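Local atomic coordinates of IPT/TIG domain-containing protein BACOVA_02650 (Bacteroides ovatus, PDB entry 5E7H), a protein that binds polysaccharide at the cell surface and probably captures xyloglucan before its transport into the periplasm for degradation, represented here by an IPT/TIG domain and the xyloglucan-binding domain. Residues 1-6 against 75-80; 24-29 against 52-57; 174-179 against 237-242; 126-131 against 243-248. All coordinates share one frame; numbering follows the deposited sequence. Where two conformers were deposited one is given.

Interactions 1 and 2 lie in the IPT/TIG domain and interactions 3 and 4 in the xyloglucan-binding domain; within each pair the centres are about 10 Å apart. Interactions 1, 2 and 3 are partly buried, whereas interaction 4 is a surface contact. The first two join their segments through van der Waals packing. They meet where Lys2 O accepts from Asn25 ND2 and Val4 pairs with Gln24. Interactions 3 and 4 are antiparallel strand pairings with four backbone bonds each. Interaction 3 belongs to a five-stranded sheet and interaction 4 to another sheet, yet they touch: Asn240 ND2 binds Ser130 O, and Pro175 packs on Ala246 and Ile248.

Interaction 1 (1-6 against 75-80); sequences PKPVVT and GTVESA
The carbonyl oxygen of Pro3 sits against three carbons of Val77: CB lies 3.4 Å from Pro3 O, and CG1 and CG2 each approach it to 3.7 Å. This is van der Waals contact, and a second such contact lies at the proline ring, where Pro3 CG comes to 3.2 Å from Gly75 O and Pro3 CD to 3.5 Å from that oxygen. Val77 holds CG1 in the crowded position between its backbone N and carbonyl carbon (chi1 63°), and there CG1 meets Val5 CG2 at 3.7 Å, the two valine side chains crossing obliquely. Pro3 CB touches the same methyl, Val77 CG1, from a neighbouring point, also at 3.7 Å. An alanine in place of Pro3 would keep the CB contact but, lacking CG and CD, would probably leave a gap over the carbonyl of Gly75. Gly75 itself has backbone angles at which a side chain would press on the preceding carbonyl oxygen, and a CB would also crowd Lys2 CD. Strands 4-8 and 75-78 are outermost strands of the two sheets of this IPT/TIG domain, of the immunoglobulin-like E-set class. Joined by methyl-to-methyl packing and carbon-to-oxygen van der Waals contacts, the two segments meet here by close fit, while Val4 and Val77 spend backbone bonds on their own sheets, with Gln24 and Val70.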
loop_
_atom_site.group_PDB
_atom_site.type_symbol
_atom_site.label_atom_id
_atom_site.label_comp_id
_atom_site.label_asym_id
_atom_site.label_seq_id
_atom_site.Cartn_x
_atom_site.Cartn_y
_atom_site.Cartn_z
ATOM N N PRO A 1 24.131 -20.220 11.677
ATOM C CA PRO A 1 22.811 -19.623 11.920
ATOM C C PRO A 1 22.256 -18.930 10.677
ATOM O O PRO A 1 22.756 -17.878 10.284
ATOM C CB PRO A 1 23.084 -18.621 13.044
ATOM C CG PRO A 1 24.517 -18.228 12.845
ATOM C CD PRO A 1 25.225 -19.407 12.235
ATOM N N LYS A 2 21.232 -19.537 10.079
ATOM C CA LYS A 2 20.611 -19.052 8.850
ATOM C C LYS A 2 19.972 -17.679 9.029
ATOM O O LYS A 2 19.444 -17.379 10.098
ATOM C CB LYS A 2 19.535 -20.035 8.383
ATOM C CG LYS A 2 19.729 -20.586 6.982
ATOM C CD LYS A 2 20.681 -21.768 6.954
ATOM C CE LYS A 2 20.088 -22.990 7.644
ATOM N NZ LYS A 2 20.585 -23.171 9.040
ATOM N N PRO A 3 20.015 -16.837 7.985
ATOM C CA PRO A 3 19.198 -15.621 8.067
ATOM C C PRO A 3 17.711 -15.948 8.038
ATOM O O PRO A 3 17.312 -16.947 7.442
ATOM C CB PRO A 3 19.615 -14.835 6.827
ATOM C CG PRO A 3 20.036 -15.864 5.859
ATOM C CD PRO A 3 20.703 -16.939 6.687
ATOM N N VAL A 4 16.917 -15.096 8.677
ATOM C CA VAL A 4 15.477 -15.259 8.767
ATOM C C VAL A 4 14.839 -13.918 8.434
ATOM O O VAL A 4 15.367 -12.886 8.820
ATOM C CB VAL A 4 15.055 -15.709 10.168
ATOM C CG1 VAL A 4 13.544 -15.837 10.259
ATOM C CG2 VAL A 4 15.726 -17.027 10.518
ATOM N N VAL A 5 13.718 -13.937 7.716
ATOM C CA VAL A 5 12.960 -12.719 7.436
ATOM C C VAL A 5 11.631 -12.761 8.171
ATOM O O VAL A 5 10.855 -13.695 7.976
ATOM C CB VAL A 5 12.691 -12.549 5.934
ATOM C CG1 VAL A 5 11.841 -11.307 5.671
ATOM C CG2 VAL A 5 13.992 -12.462 5.161
ATOM N N THR A 6 11.356 -11.765 9.009
ATOM C CA THR A 6 10.084 -11.738 9.737
ATOM C C THR A 6 9.076 -10.737 9.161
ATOM O O THR A 6 7.873 -10.938 9.302
ATOM C CB THR A 6 10.304 -11.425 11.234
ATOM O OG1 THR A 6 11.033 -10.204 11.379
ATOM C CG2 THR A 6 11.074 -12.550 11.904
ATOM N N GLY A 75 23.776 -18.229 5.217
ATOM C CA GLY A 75 23.067 -18.762 4.066
ATOM C C GLY A 75 22.115 -17.762 3.426
ATOM O O GLY A 75 22.259 -16.565 3.616
ATOM N N THR A 76 21.153 -18.279 2.668
ATOM C CA THR A 76 20.220 -17.445 1.911
ATOM C C THR A 76 18.793 -17.725 2.322
ATOM O O THR A 76 18.404 -18.874 2.552
ATOM C CB THR A 76 20.374 -17.668 0.400
ATOM O OG1 THR A 76 21.713 -17.336 0.013
ATOM C CG2 THR A 76 19.405 -16.805 -0.401
ATOM N N VAL A 77 18.020 -16.652 2.426
ATOM C CA VAL A 77 16.604 -16.743 2.769
ATOM C C VAL A 77 15.801 -15.872 1.812
ATOM O O VAL A 77 16.250 -14.808 1.386
ATOM C CB VAL A 77 16.348 -16.328 4.231
ATOM C CG1 VAL A 77 16.719 -14.877 4.463
ATOM C CG2 VAL A 77 14.894 -16.589 4.634
ATOM N N GLU A 78 14.608 -16.352 1.478
ATOM C CA GLU A 78 13.685 -15.673 0.583
ATOM C C GLU A 78 12.497 -15.144 1.382
ATOM O O GLU A 78 11.965 -15.850 2.231
ATOM C CB GLU A 78 13.250 -16.664 -0.498
ATOM C CG GLU A 78 12.417 -16.112 -1.618
ATOM C CD GLU A 78 12.024 -17.198 -2.618
ATOM O OE1 GLU A 78 11.076 -17.967 -2.338
ATOM O OE2 GLU A 78 12.676 -17.296 -3.678
ATOM N N SER A 79 12.090 -13.909 1.121
ATOM C CA SER A 79 10.879 -13.352 1.736
ATOM C C SER A 79 9.672 -14.180 1.287
ATOM O O SER A 79 9.599 -14.617 0.144
ATOM C CB SER A 79 10.723 -11.872 1.369
ATOM O OG SER A 79 10.479 -11.676 -0.019
ATOM N N ALA A 80 8.741 -14.423 2.204
ATOM C CA ALA A 80 7.589 -15.280 1.924
ATOM C C ALA A 80 6.521 -14.582 1.082
ATOM O O ALA A 80 5.957 -15.198 0.166
ATOM C CB ALA A 80 6.978 -15.775 3.236
#

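Interaction 2 (24-29 against 52-57); sequences QNFIEV and DEISFV
In the inverse gamma turn centred on Phe26, within the loop that follows strand 18-24, the aromatic ring is brought against the start of strand 53-57. Its CG stands beside the backbone N and anti to the carbonyl carbon (chi1 -66°), and CD2 reaches Glu53 N at 3.6 Å, near the ring plane at the edge. The same CD2 lies 3.7 Å from Ile54 CG2, which approaches obliquely, the two side chains crossing at about a right angle. The neighbouring ring atom CE2 reaches the carbonyl carbon of Asp52 at 4.0 Å. The backbone N of Gln24 lies over one face of the ring, offset toward the rim. The loop thus folds its aromatic side chain inward in the immunoglobulin-like IPT/TIG sandwich, where Ile54 also meets Ile21 and Val32. An alanine here would keep only the CB approach to Ile54 CG2, and would probably open a gap beside that methyl and the Asp52-Glu53 backbone. Later in the loop, Val29 CG2 adds a looser contact, 4.2 Å from Ile54 CG2. Asp52 turns its carboxylate to another partner, OD1 being hydrogen-bonded to Ser48 OG.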
loop_
_atom_site.group_PDB
_atom_site.type_symbol
_atom_site.label_atom_id
_atom_site.label_comp_id
_atom_site.label_asym_id
_atom_site.label_seq_id
_atom_site.Cartn_x
_atom_site.Cartn_y
_atom_site.Cartn_z
ATOM N N GLN A 24 16.380 -11.869 11.460
ATOM C CA GLN A 24 17.439 -12.279 12.366
ATOM C C GLN A 24 18.644 -12.769 11.585
ATOM O O GLN A 24 18.500 -13.314 10.493
ATOM C CB GLN A 24 16.935 -13.379 13.306
ATOM C CG GLN A 24 15.897 -12.906 14.311
ATOM C CD GLN A 24 15.286 -14.045 15.101
ATOM O OE1 GLN A 24 15.089 -15.144 14.580
ATOM N NE2 GLN A 24 14.984 -13.787 16.368
ATOM N N ASN A 25 19.823 -12.575 12.172
ATOM C CA ASN A 25 21.076 -13.111 11.639
ATOM C C ASN A 25 21.476 -12.530 10.285
ATOM O O ASN A 25 22.007 -13.249 9.438
ATOM C CB ASN A 25 20.985 -14.631 11.519
ATOM C CG ASN A 25 20.481 -15.281 12.782
ATOM O OD1 ASN A 25 20.886 -14.917 13.880
ATOM N ND2 ASN A 25 19.588 -16.245 12.634
ATOM N N PHE A 26 21.207 -11.241 10.084
ATOM C CA PHE A 26 21.639 -10.547 8.877
ATOM C C PHE A 26 23.124 -10.186 9.029
ATOM O O PHE A 26 23.510 -9.017 9.051
ATOM C CB PHE A 26 20.772 -9.297 8.624
ATOM C CG PHE A 26 19.322 -9.591 8.301
ATOM C CD1 PHE A 26 18.943 -10.730 7.597
ATOM C CD2 PHE A 26 18.330 -8.701 8.689
ATOM C CE1 PHE A 26 17.596 -10.970 7.294
ATOM C CE2 PHE A 26 16.984 -8.938 8.378
ATOM C CZ PHE A 26 16.632 -10.071 7.685
ATOM N N ILE A 27 23.944 -11.223 9.136
ATOM C CA ILE A 27 25.370 -11.074 9.429
ATOM C C ILE A 27 26.177 -11.139 8.139
ATOM O O ILE A 27 26.114 -12.123 7.408
ATOM C CB ILE A 27 25.841 -12.167 10.415
ATOM C CG1 ILE A 27 25.078 -12.038 11.736
ATOM C CG2 ILE A 27 27.346 -12.077 10.659
ATOM C CD1 ILE A 27 25.057 -13.304 12.565
ATOM N N GLU A 28 26.935 -10.080 7.871
ATOM C CA GLU A 28 27.744 -9.977 6.658
ATOM C C GLU A 28 26.894 -10.257 5.428
ATOM O O GLU A 28 27.165 -11.182 4.666
ATOM C CB GLU A 28 28.945 -10.931 6.712
ATOM C CG GLU A 28 30.085 -10.411 7.552
ATOM C CD GLU A 28 30.746 -9.185 6.949
ATOM O OE1 GLU A 28 31.413 -9.311 5.903
ATOM O OE2 GLU A 28 30.596 -8.090 7.528
ATOM N N VAL A 29 25.858 -9.446 5.248
ATOM C CA VAL A 29 24.986 -9.565 4.087
ATOM C C VAL A 29 25.812 -9.344 2.831
ATOM O O VAL A 29 26.479 -8.318 2.695
ATOM C CB VAL A 29 23.830 -8.557 4.161
ATOM C CG1 VAL A 29 23.021 -8.529 2.858
ATOM C CG2 VAL A 29 22.924 -8.891 5.345
ATOM N N ASP A 52 19.362 -7.519 12.932
ATOM C CA ASP A 52 17.948 -7.882 12.872
ATOM C C ASP A 52 17.155 -7.003 11.909
ATOM O O ASP A 52 15.941 -7.107 11.832
ATOM C CB ASP A 52 17.310 -7.813 14.264
ATOM C CG ASP A 52 17.400 -6.431 14.894
ATOM O OD1 ASP A 52 17.856 -5.479 14.228
ATOM O OD2 ASP A 52 17.002 -6.299 16.071
ATOM N N GLU A 53 17.848 -6.141 11.175
ATOM C CA GLU A 53 17.182 -5.273 10.218
ATOM C C GLU A 53 18.134 -4.842 9.112
ATOM O O GLU A 53 19.305 -4.564 9.360
ATOM C CB GLU A 53 16.608 -4.041 10.924
ATOM C CG GLU A 53 15.888 -3.070 9.994
ATOM C CD GLU A 53 15.399 -1.824 10.707
ATOM O OE1 GLU A 53 15.892 -0.724 10.383
ATOM O OE2 GLU A 53 14.515 -1.942 11.579
ATOM N N ILE A 54 17.631 -4.813 7.882
ATOM C CA ILE A 54 18.366 -4.170 6.810
ATOM C C ILE A 54 17.436 -3.215 6.074
ATOM O O ILE A 54 16.201 -3.377 6.054
ATOM C CB ILE A 54 18.978 -5.173 5.818
ATOM C CG1 ILE A 54 17.900 -5.978 5.109
ATOM C CG2 ILE A 54 19.952 -6.117 6.547
ATOM C CD1 ILE A 54 18.439 -6.873 3.995
ATOM N N SER A 55 18.038 -2.190 5.486
ATOM C CA SER A 55 17.281 -1.262 4.668
ATOM C C SER A 55 18.093 -0.761 3.493
ATOM O O SER A 55 19.316 -0.790 3.510
ATOM C CB SER A 55 16.786 -0.074 5.492
ATOM O OG SER A 55 17.882 0.665 6.016
ATOM N N PHE A 56 17.378 -0.301 2.473
ATOM C CA PHE A 56 17.991 0.198 1.251
ATOM C C PHE A 56 16.932 0.935 0.469
ATOM O O PHE A 56 15.735 0.688 0.645
ATOM C CB PHE A 56 18.557 -0.937 0.406
ATOM C CG PHE A 56 17.542 -1.991 0.084
ATOM C CD1 PHE A 56 16.726 -1.876 -1.026
ATOM C CD2 PHE A 56 17.412 -3.102 0.909
ATOM C CE1 PHE A 56 15.775 -2.853 -1.302
ATOM C CE2 PHE A 56 16.463 -4.073 0.635
ATOM C CZ PHE A 56 15.658 -3.948 -0.464
ATOM N N VAL A 57 17.379 1.819 -0.412
ATOM C CA VAL A 57 16.492 2.504 -1.321
ATOM C C VAL A 57 16.230 1.635 -2.553
ATOM O O VAL A 57 17.191 1.089 -3.114
ATOM C CB VAL A 57 17.115 3.833 -1.730
ATOM C CG1 VAL A 57 16.258 4.527 -2.763
ATOM C CG2 VAL A 57 17.299 4.730 -0.501
#

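Interaction 3 (174-179 against 237-242); sequences GPVFQI and YATNPG
Gln178 holds CG anti to its backbone N (chi1 174°) and continues extended, which carries its amide across Tyr237: Gln178 OE1 ends 3.9 Å from Tyr237 CD1, the amide and ring planes 41° apart. These residues are a hydrogen-bonded pair of two antiparallel strands, 176-181 and 233-240, in the five-stranded sheet of the xyloglucan-binding domain. Gln178 N donates to Tyr237 O at 2.8 Å, and Tyr237 N returns a bond to Gln178 O, both lying in the plane of the accepting carbonyl. Two residues along, Val176 N donates to Thr239 O at 3.0 Å, while Thr239 N donates to Val176 O. Between these pairs, on the other face of the sheet, Phe177 CE1 packs on Ala238 CB at 3.7 Å; the Phe177 ring also meets Phe252 edge-to-face, joining this sheet to strand 246-259. On the face that carries Gln178 and Tyr237, Val176 CG2 reaches Pro241 CD at 3.8 Å. Beyond the pairing, the side chains of Pro175 and Asn240 lie side by side, Pro175 CD 3.6 Å from Asn240 OD1. That oxygen closes an Asx turn, accepting from Gly242 N at 2.9 Å, with the donor 55° out of the amide carbonyl plane.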
loop_
_atom_site.group_PDB
_atom_site.type_symbol
_atom_site.label_atom_id
_atom_site.label_comp_id
_atom_site.label_asym_id
_atom_site.label_seq_id
_atom_site.Cartn_x
_atom_site.Cartn_y
_atom_site.Cartn_z
ATOM N N GLY A 174 -9.091 14.955 13.364
ATOM C CA GLY A 174 -10.455 15.199 12.917
ATOM C C GLY A 174 -10.749 14.426 11.645
ATOM O O GLY A 174 -11.620 13.555 11.631
ATOM N N PRO A 175 -10.014 14.730 10.567
ATOM C CA PRO A 175 -10.346 14.101 9.285
ATOM C C PRO A 175 -10.188 12.585 9.300
ATOM O O PRO A 175 -9.300 12.057 9.980
ATOM C CB PRO A 175 -9.373 14.771 8.317
ATOM C CG PRO A 175 -9.148 16.121 8.928
ATOM C CD PRO A 175 -9.102 15.871 10.397
ATOM N N VAL A 176 -11.076 11.912 8.579
ATOM C CA VAL A 176 -11.030 10.450 8.424
ATOM C C VAL A 176 -11.405 10.053 7.010
ATOM O O VAL A 176 -11.975 10.850 6.265
ATOM C CB VAL A 176 -11.992 9.729 9.394
ATOM C CG1 VAL A 176 -11.610 9.975 10.836
ATOM C CG2 VAL A 176 -13.456 10.138 9.125
ATOM N N PHE A 177 -11.113 8.800 6.666
ATOM C CA PHE A 177 -11.400 8.259 5.352
ATOM C C PHE A 177 -12.403 7.124 5.410
ATOM O O PHE A 177 -12.443 6.348 6.372
ATOM C CB PHE A 177 -10.115 7.764 4.681
ATOM C CG PHE A 177 -9.161 8.866 4.345
ATOM C CD1 PHE A 177 -9.234 9.522 3.121
ATOM C CD2 PHE A 177 -8.220 9.296 5.266
ATOM C CE1 PHE A 177 -8.378 10.572 2.815
ATOM C CE2 PHE A 177 -7.352 10.344 4.954
ATOM C CZ PHE A 177 -7.441 10.982 3.731
ATOM N N GLN A 178 -13.216 7.064 4.366
ATOM C CA GLN A 178 -14.096 5.931 4.085
ATOM C C GLN A 178 -13.584 5.241 2.833
ATOM O O GLN A 178 -13.264 5.898 1.849
ATOM C CB GLN A 178 -15.547 6.402 3.889
ATOM C CG GLN A 178 -16.498 5.294 3.440
ATOM C CD GLN A 178 -17.865 5.775 3.087
ATOM O OE1 GLN A 178 -18.138 6.973 2.963
ATOM N NE2 GLN A 178 -18.752 4.823 2.914
ATOM N N ILE A 179 -13.503 3.912 2.862
ATOM C CA ILE A 179 -13.221 3.124 1.658
ATOM C C ILE A 179 -14.418 2.191 1.434
ATOM O O ILE A 179 -14.804 1.424 2.335
ATOM C CB ILE A 179 -11.924 2.315 1.773
ATOM C CG1 ILE A 179 -10.735 3.259 2.022
ATOM C CG2 ILE A 179 -11.713 1.500 0.499
ATOM C CD1 ILE A 179 -9.369 2.545 2.223
ATOM N N TYR A 237 -13.211 8.362 0.326
ATOM C CA TYR A 237 -13.942 9.584 0.682
ATOM C C TYR A 237 -13.375 10.174 1.958
ATOM O O TYR A 237 -13.271 9.482 2.964
ATOM C CB TYR A 237 -15.435 9.315 0.889
ATOM C CG TYR A 237 -16.121 8.550 -0.214
ATOM C CD1 TYR A 237 -16.006 7.163 -0.288
ATOM C CD2 TYR A 237 -16.903 9.200 -1.159
ATOM C CE1 TYR A 237 -16.636 6.459 -1.270
ATOM C CE2 TYR A 237 -17.532 8.499 -2.161
ATOM C CZ TYR A 237 -17.397 7.123 -2.204
ATOM O OH TYR A 237 -18.023 6.406 -3.202
ATOM N N ALA A 238 -13.055 11.464 1.933
ATOM C CA ALA A 238 -12.529 12.132 3.121
ATOM C C ALA A 238 -13.588 13.063 3.709
ATOM O O ALA A 238 -14.238 13.810 2.985
ATOM C CB ALA A 238 -11.260 12.929 2.779
ATOM N N THR A 239 -13.736 13.030 5.028
ATOM C CA THR A 239 -14.636 13.925 5.751
ATOM C C THR A 239 -13.914 14.422 6.995
ATOM O O THR A 239 -12.797 13.970 7.303
ATOM C CB THR A 239 -15.937 13.237 6.173
ATOM O OG1 THR A 239 -15.637 12.074 6.956
ATOM C CG2 THR A 239 -16.771 12.853 4.965
ATOM N N ASN A 240 -14.558 15.333 7.717
ATOM C CA ASN A 240 -14.004 15.811 8.967
ATOM C C ASN A 240 -15.045 15.908 10.068
ATOM O O ASN A 240 -15.641 16.983 10.298
ATOM C CB ASN A 240 -13.343 17.178 8.785
ATOM C CG ASN A 240 -12.702 17.660 10.055
ATOM O OD1 ASN A 240 -12.476 16.870 10.974
ATOM N ND2 ASN A 240 -12.412 18.955 10.130
ATOM N N PRO A 241 -15.258 14.799 10.783
ATOM C CA PRO A 241 -16.199 14.832 11.904
ATOM C C PRO A 241 -15.659 15.583 13.124
ATOM O O PRO A 241 -16.383 15.721 14.113
ATOM C CB PRO A 241 -16.436 13.340 12.210
ATOM C CG PRO A 241 -15.293 12.616 11.643
ATOM C CD PRO A 241 -14.760 13.438 10.491
ATOM N N GLY A 242 -14.430 16.089 13.037
ATOM C CA GLY A 242 -13.798 16.824 14.126
ATOM C C GLY A 242 -14.380 18.208 14.358
ATOM O O GLY A 242 -15.042 18.766 13.491
#

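Interaction 4 (126-131 against 243-248); sequences TGTVSA and SSQATI. With ACT (acetate ion), chain H.
Segments 126-131 and 243-248 run antiparallel, their end-to-end directions 174° apart, and four backbone bonds fix the register. Gly127 N donates to Ile248 O at 2.9 Å and Val129 N to Ala246 O at 2.8 Å, and each pair also has the reverse bond, Ile248 N to Gly127 O and Ala246 N to Val129 O. Between them lies the non-hydrogen-bonded pair Thr128-Thr247, whose hydroxyls meet on one face of the sheet. Both OG1 atoms stand beside their backbone N and anti to the carbonyl carbon, and Thr128 OG1 and Thr247 OG1 share a hydrogen bond of 2.9 Å. Gln245, its CG anti to the backbone N, sets that CG 3.3 Å from Val129 O. On the face opposite the threonine pair Val129 CG1 rests 3.5 Å from Ala246 O, and its side chain packs on Trp136 as well. Further on, Ala131 CB touches Ser243 O at 3.3 Å. The backbone N of Thr128 donates to an acetate, Thr128 N to OXT 3.0 Å with 160° at the hydrogen; the ion probably comes from the crystallisation liquor. Gly127, where the chain turns a corner, has backbone angles unfavourable to a side chain, and a CB would also strike the acetate. Alternating hydrogen-bonded and non-hydrogen-bonded pairs are the signature of antiparallel beta structure, and here they attach short strand 128-129 to strand 246-259 at the surface of the xyloglucan-binding domain.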
loop_
_atom_site.group_PDB
_atom_site.type_symbol
_atom_site.label_atom_id
_atom_site.label_comp_id
_atom_site.label_asym_id
_atom_site.label_seq_id
_atom_site.Cartn_x
_atom_site.Cartn_y
_atom_site.Cartn_z
ATOM N N THR A 126 -6.059 16.634 -0.633
ATOM C CA THR A 126 -5.275 17.676 -0.001
ATOM C C THR A 126 -6.120 18.920 0.169
ATOM O O THR A 126 -7.045 19.186 -0.605
ATOM C CB THR A 126 -4.027 18.036 -0.826
ATOM O OG1 THR A 126 -4.404 18.846 -1.953
ATOM C CG2 THR A 126 -3.289 16.786 -1.296
ATOM N N GLY A 127 -5.781 19.717 1.170
ATOM C CA GLY A 127 -6.423 20.988 1.347
ATOM C C GLY A 127 -7.035 21.180 2.710
ATOM O O GLY A 127 -6.859 20.366 3.615
ATOM N N THR A 128 -7.807 22.248 2.817
ATOM C CA THR A 128 -8.397 22.652 4.080
ATOM C C THR A 128 -9.867 22.244 4.127
ATOM O O THR A 128 -10.596 22.455 3.154
ATOM C CB THR A 128 -8.275 24.149 4.275
ATOM O OG1 THR A 128 -6.922 24.557 4.046
ATOM C CG2 THR A 128 -8.643 24.508 5.671
ATOM N N VAL A 129 -10.279 21.663 5.254
ATOM C CA VAL A 129 -11.667 21.228 5.446
ATOM C C VAL A 129 -12.224 21.814 6.740
ATOM O O VAL A 129 -11.552 21.844 7.763
ATOM C CB VAL A 129 -11.779 19.666 5.435
ATOM C CG1 VAL A 129 -10.895 19.011 6.486
ATOM C CG2 VAL A 129 -13.253 19.215 5.583
ATOM N N SER A 130 -13.451 22.316 6.671
ATOM C CA SER A 130 -14.084 22.895 7.851
ATOM C C SER A 130 -14.337 21.843 8.928
ATOM O O SER A 130 -14.277 20.643 8.668
ATOM C CB SER A 130 -15.419 23.560 7.490
ATOM O OG SER A 130 -16.426 22.566 7.376
ATOM N N ALA A 131 -14.641 22.300 10.141
ATOM C CA ALA A 131 -15.135 21.422 11.191
ATOM C C ALA A 131 -16.417 20.721 10.735
ATOM O O ALA A 131 -17.125 21.233 9.869
ATOM C CB ALA A 131 -15.409 22.224 12.488
ATOM N N SER A 243 -14.129 18.759 15.541
ATOM C CA SER A 243 -14.708 20.045 15.926
ATOM C C SER A 243 -13.923 21.251 15.405
ATOM O O SER A 243 -14.350 22.397 15.597
ATOM C CB SER A 243 -14.810 20.130 17.444
ATOM O OG SER A 243 -13.529 20.023 18.032
ATOM N N SER A 244 -12.787 20.999 14.765
ATOM C CA SER A 244 -11.945 22.049 14.203
ATOM C C SER A 244 -11.649 21.838 12.735
ATOM O O SER A 244 -11.492 20.710 12.245
ATOM C CB SER A 244 -10.613 22.137 14.954
ATOM O OG SER A 244 -9.707 23.029 14.307
ATOM N N GLN A 245 -11.530 22.956 12.046
ATOM C CA GLN A 245 -10.942 23.000 10.718
ATOM C C GLN A 245 -9.587 22.296 10.743
ATOM O O GLN A 245 -8.901 22.301 11.761
ATOM C CB GLN A 245 -10.797 24.462 10.278
ATOM C CG GLN A 245 -10.222 24.684 8.896
ATOM C CD GLN A 245 -10.023 26.168 8.562
ATOM O OE1 GLN A 245 -9.314 26.486 7.611
ATOM N NE2 GLN A 245 -10.619 27.069 9.340
ATOM N N ALA A 246 -9.223 21.693 9.624
ATOM C CA ALA A 246 -7.929 21.043 9.496
ATOM C C ALA A 246 -7.452 21.124 8.071
ATOM O O ALA A 246 -8.254 21.166 7.147
ATOM C CB ALA A 246 -8.037 19.588 9.913
ATOM N N THR A 247 -6.141 21.065 7.880
ATOM C CA THR A 247 -5.576 21.013 6.550
ATOM C C THR A 247 -4.792 19.721 6.502
ATOM O O THR A 247 -4.052 19.403 7.433
ATOM C CB THR A 247 -4.715 22.265 6.274
ATOM O OG1 THR A 247 -5.571 23.424 6.293
ATOM C CG2 THR A 247 -4.007 22.171 4.943
ATOM N N ILE A 248 -5.009 18.936 5.454
ATOM C CA ILE A 248 -4.311 17.663 5.336
ATOM C C ILE A 248 -3.701 17.554 3.946
ATOM O O ILE A 248 -4.047 18.310 3.045
ATOM C CB ILE A 248 -5.240 16.458 5.624
ATOM C CG1 ILE A 248 -6.213 16.182 4.455
ATOM C CG2 ILE A 248 -6.010 16.686 6.944
ATOM C CD1 ILE A 248 -7.089 14.935 4.624
HETATM C C ACT H . -7.813 23.663 -0.713
HETATM O O ACT H . -6.777 23.477 -1.405
HETATM O OXT ACT H . -7.718 24.138 0.450
HETATM C CH3 ACT H . -9.167 23.307 -1.274
#